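Local coordinates for major royal jelly protein 1 (Apis mellifera, PDB 5YYL) that is the most abundant protein of royal jelly, probably nourishing bee larvae, and binds a sterol, 24-methylenecholesterol, at residues Thr79-Asn84 with Val143-Pro148; Pro87-Val92 with Ile121-Lys126. One frame throughout, in Å; residues are numbered along the deposited sequence.

Contact 1 (Thr79-Asn84 with Val143-Pro148); sequences TMLRYN and VNNTQP. With NAG (2-acetamido-2-deoxy-beta-D-glucopyranose), chain E.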
ATOM      1  N   THR A  79     -32.315 -21.742  -6.137  1.00 25.09           N
ATOM      2  CA  THR A  79     -32.993 -23.041  -6.097  1.00 24.02           C
ATOM      3  C   THR A  79     -34.119 -23.067  -7.102  1.00 24.53           C
ATOM      4  O   THR A  79     -34.823 -22.080  -7.274  1.00 22.11           O
ATOM      5  CB  THR A  79     -33.550 -23.430  -4.724  1.00 22.51           C
ATOM      6  OG1 THR A  79     -34.727 -22.667  -4.437  1.00 21.87           O
ATOM      7  CG2 THR A  79     -32.529 -23.255  -3.654  1.00 22.42           C
ATOM      8  N   MET A  80     -34.274 -24.210  -7.760  1.00 27.71           N
ATOM      9  CA  MET A  80     -35.265 -24.350  -8.809  1.00 31.25           C
ATOM     10  C   MET A  80     -36.331 -25.376  -8.401  1.00 34.06           C
ATOM     11  O   MET A  80     -36.013 -26.471  -7.870  1.00 31.18           O
ATOM     12  CB  MET A  80     -34.595 -24.752 -10.118  1.00 32.06           C
ATOM     13  CG  MET A  80     -35.252 -24.135 -11.344  1.00 33.52           C
ATOM     14  SD  MET A  80     -34.951 -22.376 -11.644  1.00 37.48           S
ATOM     15  CE  MET A  80     -33.256 -22.201 -11.079  1.00 34.68           C
ATOM     16  N   LEU A  81     -37.592 -24.988  -8.626  1.00 36.20           N
ATOM     17  CA  LEU A  81     -38.729 -25.890  -8.440  1.00 36.92           C
ATOM     18  C   LEU A  81     -38.576 -27.020  -9.439  1.00 38.39           C
ATOM     19  O   LEU A  81     -38.458 -26.770 -10.646  1.00 37.08           O
ATOM     20  CB  LEU A  81     -40.065 -25.185  -8.701  1.00 35.55           C
ATOM     21  CG  LEU A  81     -40.535 -24.135  -7.696  1.00 33.86           C
ATOM     22  CD1 LEU A  81     -41.824 -23.493  -8.166  1.00 32.85           C
ATOM     23  CD2 LEU A  81     -40.679 -24.756  -6.323  1.00 34.30           C
ATOM     24  N   ARG A  82     -38.582 -28.250  -8.933  1.00 39.58           N
ATOM     25  CA  ARG A  82     -38.319 -29.431  -9.763  1.00 39.96           C
ATOM     26  C   ARG A  82     -39.542 -29.842 -10.557  1.00 38.92           C
ATOM     27  O   ARG A  82     -40.294 -30.712 -10.155  1.00 38.57           O
ATOM     28  CB  ARG A  82     -37.823 -30.601  -8.915  1.00 39.50           C
ATOM     29  CG  ARG A  82     -37.415 -31.815  -9.722  1.00 39.64           C
ATOM     30  CD  ARG A  82     -36.048 -31.646 -10.397  1.00 38.29           C
ATOM     31  NE  ARG A  82     -35.007 -31.937  -9.421  1.00 35.86           N
ATOM     32  CZ  ARG A  82     -33.746 -32.253  -9.690  1.00 35.43           C
ATOM     33  NH1 ARG A  82     -33.298 -32.312 -10.949  1.00 34.91           N
ATOM     34  NH2 ARG A  82     -32.912 -32.501  -8.670  1.00 35.48           N
ATOM     35  N   TYR A  83     -39.727 -29.186 -11.687  1.00 41.51           N
ATOM     36  CA  TYR A  83     -40.659 -29.644 -12.696  1.00 46.05           C
ATOM     37  C   TYR A  83     -39.953 -30.642 -13.632  1.00 47.99           C
ATOM     38  O   TYR A  83     -38.795 -31.005 -13.409  1.00 44.82           O
ATOM     39  CB  TYR A  83     -41.283 -28.465 -13.449  1.00 47.78           C
ATOM     40  CG  TYR A  83     -42.395 -27.778 -12.689  1.00 50.19           C
ATOM     41  CD1 TYR A  83     -43.690 -27.758 -13.190  1.00 52.46           C
ATOM     42  CD2 TYR A  83     -42.158 -27.151 -11.461  1.00 52.05           C
ATOM     43  CE1 TYR A  83     -44.717 -27.131 -12.504  1.00 54.86           C
ATOM     44  CE2 TYR A  83     -43.185 -26.526 -10.765  1.00 53.37           C
ATOM     45  CZ  TYR A  83     -44.464 -26.516 -11.295  1.00 53.59           C
ATOM     46  OH  TYR A  83     -45.504 -25.908 -10.632  1.00 53.52           O
ATOM     47  N   ASN A  84     -40.687 -31.132 -14.630  1.00 53.12           N
ATOM     48  CA  ASN A  84     -40.114 -31.896 -15.743  1.00 53.15           C
ATOM     49  C   ASN A  84     -39.259 -30.937 -16.582  1.00 50.98           C
ATOM     50  O   ASN A  84     -39.748 -29.893 -17.048  1.00 43.70           O
ATOM     51  CB  ASN A  84     -41.206 -32.574 -16.596  1.00 55.60           C
ATOM     52  CG  ASN A  84     -42.330 -31.615 -17.008  1.00 62.27           C
ATOM     53  OD1 ASN A  84     -43.131 -31.176 -16.166  1.00 64.95           O
ATOM     54  ND2 ASN A  84     -42.395 -31.285 -18.307  1.00 61.93           N
ATOM     55  N   VAL A 143     -42.627 -33.068  -7.052  1.00 42.85           N
ATOM     56  CA  VAL A 143     -42.378 -32.897  -8.473  1.00 42.19           C
ATOM     57  C   VAL A 143     -43.564 -32.127  -9.036  1.00 44.41           C
ATOM     58  O   VAL A 143     -44.699 -32.355  -8.617  1.00 45.54           O
ATOM     59  CB  VAL A 143     -42.197 -34.252  -9.178  1.00 41.33           C
ATOM     60  CG1 VAL A 143     -41.938 -34.045 -10.662  1.00 42.80           C
ATOM     61  CG2 VAL A 143     -41.064 -35.042  -8.535  1.00 40.69           C
ATOM     62  N   ASN A 144     -43.298 -31.195  -9.956  1.00 47.63           N
ATOM     63  CA  ASN A 144     -44.320 -30.255 -10.454  1.00 49.89           C
ATOM     64  C   ASN A 144     -45.022 -29.479  -9.324  1.00 46.85           C
ATOM     65  O   ASN A 144     -46.160 -29.041  -9.477  1.00 44.13           O
ATOM     66  CB  ASN A 144     -45.380 -30.971 -11.314  1.00 56.09           C
ATOM     67  CG  ASN A 144     -44.785 -31.829 -12.425  1.00 61.94           C
ATOM     68  OD1 ASN A 144     -43.587 -32.086 -12.457  1.00 64.96           O
ATOM     69  ND2 ASN A 144     -45.644 -32.298 -13.315  1.00 70.31           N
ATOM     70  N   ASN A 145     -44.317 -29.309  -8.200  1.00 47.54           N
ATOM     71  CA  ASN A 145     -44.837 -28.672  -6.974  1.00 46.71           C
ATOM     72  C   ASN A 145     -46.088 -29.342  -6.350  1.00 47.58           C
ATOM     73  O   ASN A 145     -46.813 -28.692  -5.581  1.00 44.17           O
ATOM     74  CB  ASN A 145     -45.083 -27.161  -7.236  1.00 45.00           C
ATOM     75  CG  ASN A 145     -44.759 -26.274  -6.032  1.00 43.38           C
ATOM     76  OD1 ASN A 145     -43.758 -26.461  -5.327  1.00 38.58           O
ATOM     77  ND2 ASN A 145     -45.606 -25.281  -5.813  1.00 45.69           N
ATOM     78  N   THR A 146     -46.335 -30.623  -6.665  1.00 50.42           N
ATOM     79  CA  THR A 146     -47.550 -31.345  -6.205  1.00 48.75           C
ATOM     80  C   THR A 146     -47.300 -32.835  -5.896  1.00 50.17           C
ATOM     81  O   THR A 146     -47.466 -33.258  -4.752  1.00 51.95           O
ATOM     82  CB  THR A 146     -48.720 -31.228  -7.209  1.00 46.29           C
ATOM     83  OG1 THR A 146     -48.285 -31.630  -8.511  1.00 49.37           O
ATOM     84  CG2 THR A 146     -49.245 -29.801  -7.286  1.00 44.52           C
ATOM     85  N   GLN A 147     -46.912 -33.624  -6.900  1.00 51.66           N
ATOM     86  CA  GLN A 147     -46.773 -35.090  -6.744  1.00 53.19           C
ATOM     87  C   GLN A 147     -45.540 -35.476  -5.894  1.00 51.99           C
ATOM     88  O   GLN A 147     -44.420 -35.298  -6.340  1.00 49.02           O
ATOM     89  CB  GLN A 147     -46.694 -35.771  -8.120  1.00 53.23           C
ATOM     90  N   PRO A 148     -45.749 -36.032  -4.678  1.00 53.46           N
ATOM     91  CA  PRO A 148     -44.616 -36.296  -3.773  1.00 54.31           C
ATOM     92  C   PRO A 148     -43.786 -37.546  -4.100  1.00 52.80           C
ATOM     93  O   PRO A 148     -43.899 -38.558  -3.416  1.00 50.62           O
ATOM     94  CB  PRO A 148     -45.305 -36.415  -2.397  1.00 53.91           C
ATOM     95  CG  PRO A 148     -46.653 -36.956  -2.700  1.00 52.19           C
ATOM     96  CD  PRO A 148     -47.034 -36.424  -4.055  1.00 52.94           C
TER
HETATM   97  C1  NAG E   1     -45.335 -33.138 -14.450  1.00 80.39           C
HETATM   98  C2  NAG E   1     -45.704 -34.620 -14.265  1.00 84.23           C
HETATM   99  C3  NAG E   1     -45.490 -35.385 -15.580  1.00 87.08           C
HETATM  100  C4  NAG E   1     -46.205 -34.756 -16.777  1.00 87.31           C
HETATM  101  C5  NAG E   1     -45.852 -33.257 -16.809  1.00 86.91           C
HETATM  102  C6  NAG E   1     -46.601 -32.413 -17.836  1.00 86.08           C
HETATM  103  C7  NAG E   1     -45.460 -36.158 -12.333  1.00 82.43           C
HETATM  104  C8  NAG E   1     -44.510 -36.788 -11.353  1.00 81.91           C
HETATM  105  N2  NAG E   1     -44.929 -35.303 -13.227  1.00 82.50           N
HETATM  106  O3  NAG E   1     -45.932 -36.740 -15.447  1.00 89.85           O
HETATM  107  O4  NAG E   1     -45.750 -35.487 -17.938  1.00 86.62           O
HETATM  108  O5  NAG E   1     -46.125 -32.654 -15.539  1.00 84.77           O
HETATM  109  O6  NAG E   1     -48.013 -32.591 -17.695  1.00 88.45           O
HETATM  110  O7  NAG E   1     -46.648 -36.429 -12.283  1.00 80.41           O

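Contact 2 (Pro87-Val92 with Ile121-Lys126); sequences PSSLNV and IVSASK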
ATOM      1  N   PRO A  87     -32.736 -29.857 -14.620  1.00 43.80           N
ATOM      2  CA  PRO A  87     -31.590 -30.741 -14.367  1.00 43.47           C
ATOM      3  C   PRO A  87     -31.141 -30.788 -12.922  1.00 45.40           C
ATOM      4  O   PRO A  87     -30.927 -31.880 -12.387  1.00 49.00           O
ATOM      5  CB  PRO A  87     -30.479 -30.156 -15.248  1.00 43.69           C
ATOM      6  CG  PRO A  87     -30.929 -28.797 -15.632  1.00 44.51           C
ATOM      7  CD  PRO A  87     -32.420 -28.837 -15.639  1.00 44.26           C
ATOM      8  N   SER A  88     -30.987 -29.614 -12.302  1.00 44.84           N
ATOM      9  CA  SER A  88     -30.633 -29.532 -10.883  1.00 42.81           C
ATOM     10  C   SER A  88     -31.520 -28.566 -10.153  1.00 41.40           C
ATOM     11  O   SER A  88     -32.015 -27.596 -10.745  1.00 42.04           O
ATOM     12  CB  SER A  88     -29.181 -29.115 -10.697  1.00 42.71           C
ATOM     13  OG  SER A  88     -28.862 -29.024  -9.309  1.00 43.06           O
ATOM     14  N   SER A  89     -31.714 -28.847  -8.861  1.00 39.63           N
ATOM     15  CA  SER A  89     -32.564 -28.019  -8.009  1.00 38.23           C
ATOM     16  C   SER A  89     -31.738 -27.041  -7.192  1.00 36.04           C
ATOM     17  O   SER A  89     -32.035 -25.858  -7.198  1.00 38.50           O
ATOM     18  CB  SER A  89     -33.409 -28.871  -7.074  1.00 36.47           C
ATOM     19  OG  SER A  89     -34.355 -28.041  -6.439  1.00 37.01           O
ATOM     20  N   LEU A  90     -30.736 -27.548  -6.482  1.00 31.83           N
ATOM     21  CA  LEU A  90     -29.835 -26.720  -5.705  1.00 32.15           C
ATOM     22  C   LEU A  90     -28.650 -26.269  -6.568  1.00 35.41           C
ATOM     23  O   LEU A  90     -27.820 -27.091  -6.964  1.00 39.16           O
ATOM     24  CB  LEU A  90     -29.343 -27.485  -4.474  1.00 29.44           C
ATOM     25  CG  LEU A  90     -28.445 -26.723  -3.506  1.00 29.18           C
ATOM     26  CD1 LEU A  90     -29.100 -25.433  -3.035  1.00 28.72           C
ATOM     27  CD2 LEU A  90     -28.109 -27.611  -2.323  1.00 30.12           C
ATOM     28  N   ASN A  91     -28.572 -24.965  -6.853  1.00 36.47           N
ATOM     29  CA  ASN A  91     -27.522 -24.397  -7.730  1.00 37.19           C
ATOM     30  C   ASN A  91     -26.814 -23.171  -7.158  1.00 36.47           C
ATOM     31  O   ASN A  91     -27.272 -22.586  -6.187  1.00 34.90           O
ATOM     32  CB  ASN A  91     -28.124 -23.990  -9.077  1.00 37.38           C
ATOM     33  CG  ASN A  91     -29.110 -25.003  -9.590  1.00 36.98           C
ATOM     34  OD1 ASN A  91     -28.767 -26.175  -9.726  1.00 36.01           O
ATOM     35  ND2 ASN A  91     -30.343 -24.570  -9.846  1.00 36.19           N
ATOM     36  N   VAL A  92     -25.684 -22.817  -7.781  1.00 36.49           N
ATOM     37  CA  VAL A  92     -25.034 -21.515  -7.604  1.00 36.98           C
ATOM     38  C   VAL A  92     -24.886 -20.865  -8.961  1.00 38.41           C
ATOM     39  O   VAL A  92     -24.944 -21.543  -9.973  1.00 42.01           O
ATOM     40  CB  VAL A  92     -23.654 -21.578  -6.913  1.00 35.65           C
ATOM     41  CG1 VAL A  92     -23.795 -22.087  -5.497  1.00 37.73           C
ATOM     42  CG2 VAL A  92     -22.677 -22.439  -7.674  1.00 35.73           C
ATOM     43  N   ILE A 121     -31.670 -34.635  -2.838  1.00 68.89           N
ATOM     44  CA  ILE A 121     -32.335 -33.406  -3.350  1.00 59.40           C
ATOM     45  C   ILE A 121     -33.235 -33.525  -4.596  1.00 51.56           C
ATOM     46  O   ILE A 121     -32.775 -33.511  -5.735  1.00 50.59           O
ATOM     47  CB  ILE A 121     -31.384 -32.178  -3.444  1.00 56.30           C
ATOM     48  CG1 ILE A 121     -30.394 -32.173  -2.257  1.00 53.56           C
ATOM     49  CG2 ILE A 121     -32.203 -30.884  -3.488  1.00 56.79           C
ATOM     50  CD1 ILE A 121     -29.675 -30.875  -1.991  1.00 52.63           C
ATOM     51  N   VAL A 122     -34.535 -33.600  -4.334  1.00 44.60           N
ATOM     52  CA  VAL A 122     -35.563 -33.588  -5.361  1.00 42.87           C
ATOM     53  C   VAL A 122     -35.886 -32.156  -5.710  1.00 40.74           C
ATOM     54  O   VAL A 122     -35.780 -31.777  -6.859  1.00 40.67           O
ATOM     55  CB  VAL A 122     -36.855 -34.319  -4.905  1.00 41.53           C
ATOM     56  CG1 VAL A 122     -37.930 -34.299  -5.991  1.00 39.93           C
ATOM     57  CG2 VAL A 122     -36.528 -35.741  -4.470  1.00 41.99           C
ATOM     58  N   SER A 123     -36.326 -31.379  -4.726  1.00 40.01           N
ATOM     59  CA  SER A 123     -36.731 -29.980  -4.943  1.00 39.03           C
ATOM     60  C   SER A 123     -36.381 -29.091  -3.741  1.00 39.89           C
ATOM     61  O   SER A 123     -37.147 -29.020  -2.770  1.00 40.78           O
ATOM     62  CB  SER A 123     -38.225 -29.900  -5.241  1.00 37.73           C
ATOM     63  OG  SER A 123     -38.569 -28.578  -5.603  1.00 39.09           O
ATOM     64  N   ALA A 124     -35.211 -28.443  -3.816  1.00 39.00           N
ATOM     65  CA  ALA A 124     -34.764 -27.466  -2.819  1.00 36.88           C
ATOM     66  C   ALA A 124     -35.729 -26.279  -2.808  1.00 36.85           C
ATOM     67  O   ALA A 124     -35.625 -25.350  -3.607  1.00 37.34           O
ATOM     68  CB  ALA A 124     -33.344 -27.003  -3.115  1.00 36.14           C
ATOM     69  N   SER A 125     -36.701 -26.350  -1.914  1.00 35.43           N
ATOM     70  CA  SER A 125     -37.758 -25.367  -1.826  1.00 34.29           C
ATOM     71  C   SER A 125     -37.224 -24.056  -1.238  1.00 33.73           C
ATOM     72  O   SER A 125     -37.517 -22.986  -1.762  1.00 33.28           O
ATOM     73  CB  SER A 125     -38.889 -25.928  -0.962  1.00 35.45           C
ATOM     74  OG  SER A 125     -40.013 -25.080  -0.983  1.00 39.21           O
ATOM     75  N   LYS A 126     -36.420 -24.160  -0.174  1.00 32.32           N
ATOM     76  CA  LYS A 126     -35.923 -23.003   0.571  1.00 32.65           C
ATOM     77  C   LYS A 126     -34.538 -23.261   1.156  1.00 29.98           C
ATOM     78  O   LYS A 126     -34.172 -24.403   1.395  1.00 29.30           O
ATOM     79  CB  LYS A 126     -36.899 -22.670   1.699  1.00 36.27           C
ATOM     80  CG  LYS A 126     -37.549 -21.296   1.620  1.00 40.54           C
ATOM     81  CD  LYS A 126     -38.551 -21.187   0.481  1.00 43.20           C
ATOM     82  CE  LYS A 126     -38.874 -19.719   0.170  1.00 47.41           C
ATOM     83  NZ  LYS A 126     -39.525 -19.588  -1.166  1.00 49.23           N
TER

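Contact 1 (Thr79-Asn84 with Val143-Pro148)
Tyr-83 lays one face of its ring over the backbone of the glycosylated Asn-144 in a CH-pi contact, the CA of Asn-144 standing 3.6 Å from the centroid of the Tyr-83 ring and only 4° off the ring normal. The ring gets there with CG anti to the carbonyl carbon (chi1 -79°), and Leu-81 O lies at its edge, in plane. Asn-144 likewise has CG anti to its carbonyl carbon, beside the backbone N. Beyond the centroid, Tyr-83 OH meets Asn-145 CB at 3.6 Å. Tyr-65 packs against the ring edge-to-face. The contact joins two loops of a beta-propeller: the one leaving strand 75-81 and the one between strands 134-139 and 153-158. Arg-82 centres an inverse gamma turn, closed by Tyr-83 N to Leu-81 O, and Arg-82 O accepts a hydrogen bond from Asn-144 N (3.0 Å), the donor standing above the carbonyl plane. The guanidinium is held by backbone carbonyls: NH1 by Val-86 O and NH2 by Ala-113 O and Ile-121 O. Asn-144 and Asn-145 both have positive phi, and Thr-146 and Gln-147 then form a classic beta bulge facing Val-143. The Asn-144 amide, nearly parallel to the tyrosine ring (6°), carries the N-linked NAG on ND2, and NAG C8 reaches Val-143 CG1 at 3.8 Å.

Contact 2 (Pro87-Val92 with Ile121-Lys126)
The hydroxyl of Ser-89 carries the polar part of this contact: OG takes the backbone N-H of Ala-124 (Ser-89 OG to Ala-124 N 2.8 Å), with an angle of 139° at the hydrogen, so the bond is clearly bent. Ser-89 OG sits anti to its own backbone N (chi1 -171°), which projects it across to the start of strand 124-129, and lies 3.4 Å from Ser-123 CA. Ser-89 CB rests alongside Val-122 O at 3.8 Å. Next to this bond an apolar patch forms. The CD2 branch of Leu-90 meets Ile-121 CD1 tip to tip at 3.6 Å, the two side chains crossing obliquely, while Leu-90 CB and Ala-124 CB are 4.3 Å apart. Further out, Leu-155 and Phe-157 of strand 153-158 pack against Ile-121, and Phe-157 also touches Leu-90. The chain leading into strand 124-129 is held by Asp-139, whose carboxylate oxygens accept the N-H groups of Val-122 (OD1) and Ser-123 (OD2). On the other segment, Ser-88 OG donates to Asn-91 OD1 at 2.9 Å, in the plane of that carbonyl, and so ties the approach to strand 90-94 to the strand itself. Ser-89 OG is also hydrogen-bonded to Met-80 O. The buried hydroxyl therefore most likely donates to Met-80 O of one propeller sheet while accepting from the N-H of Ala-124 in the next, satisfying polar backbone atoms of both.

Contacts 1 and 2 have centres about 9 Å apart, both lie on one side of the molecule, and both join the four-stranded sheet 65-106 to the region of the next one, 124-169, two consecutive sheets of the propeller. Both segments of contact 2 fall, in sequence, between those of contact 1: strand 75-81 is followed by its antiparallel neighbour 90-94, then by the 121-126 segment, then by the glycosylated loop. Besides the shared neighbouring strands 75-81 and 90-94, a probable hydrogen bond connects the contacts, Arg-82 NE with Val-122 O at 2.7 Å. The junction between the sheets thus runs from a buried polar and apolar patch out to the partly exposed glycan site.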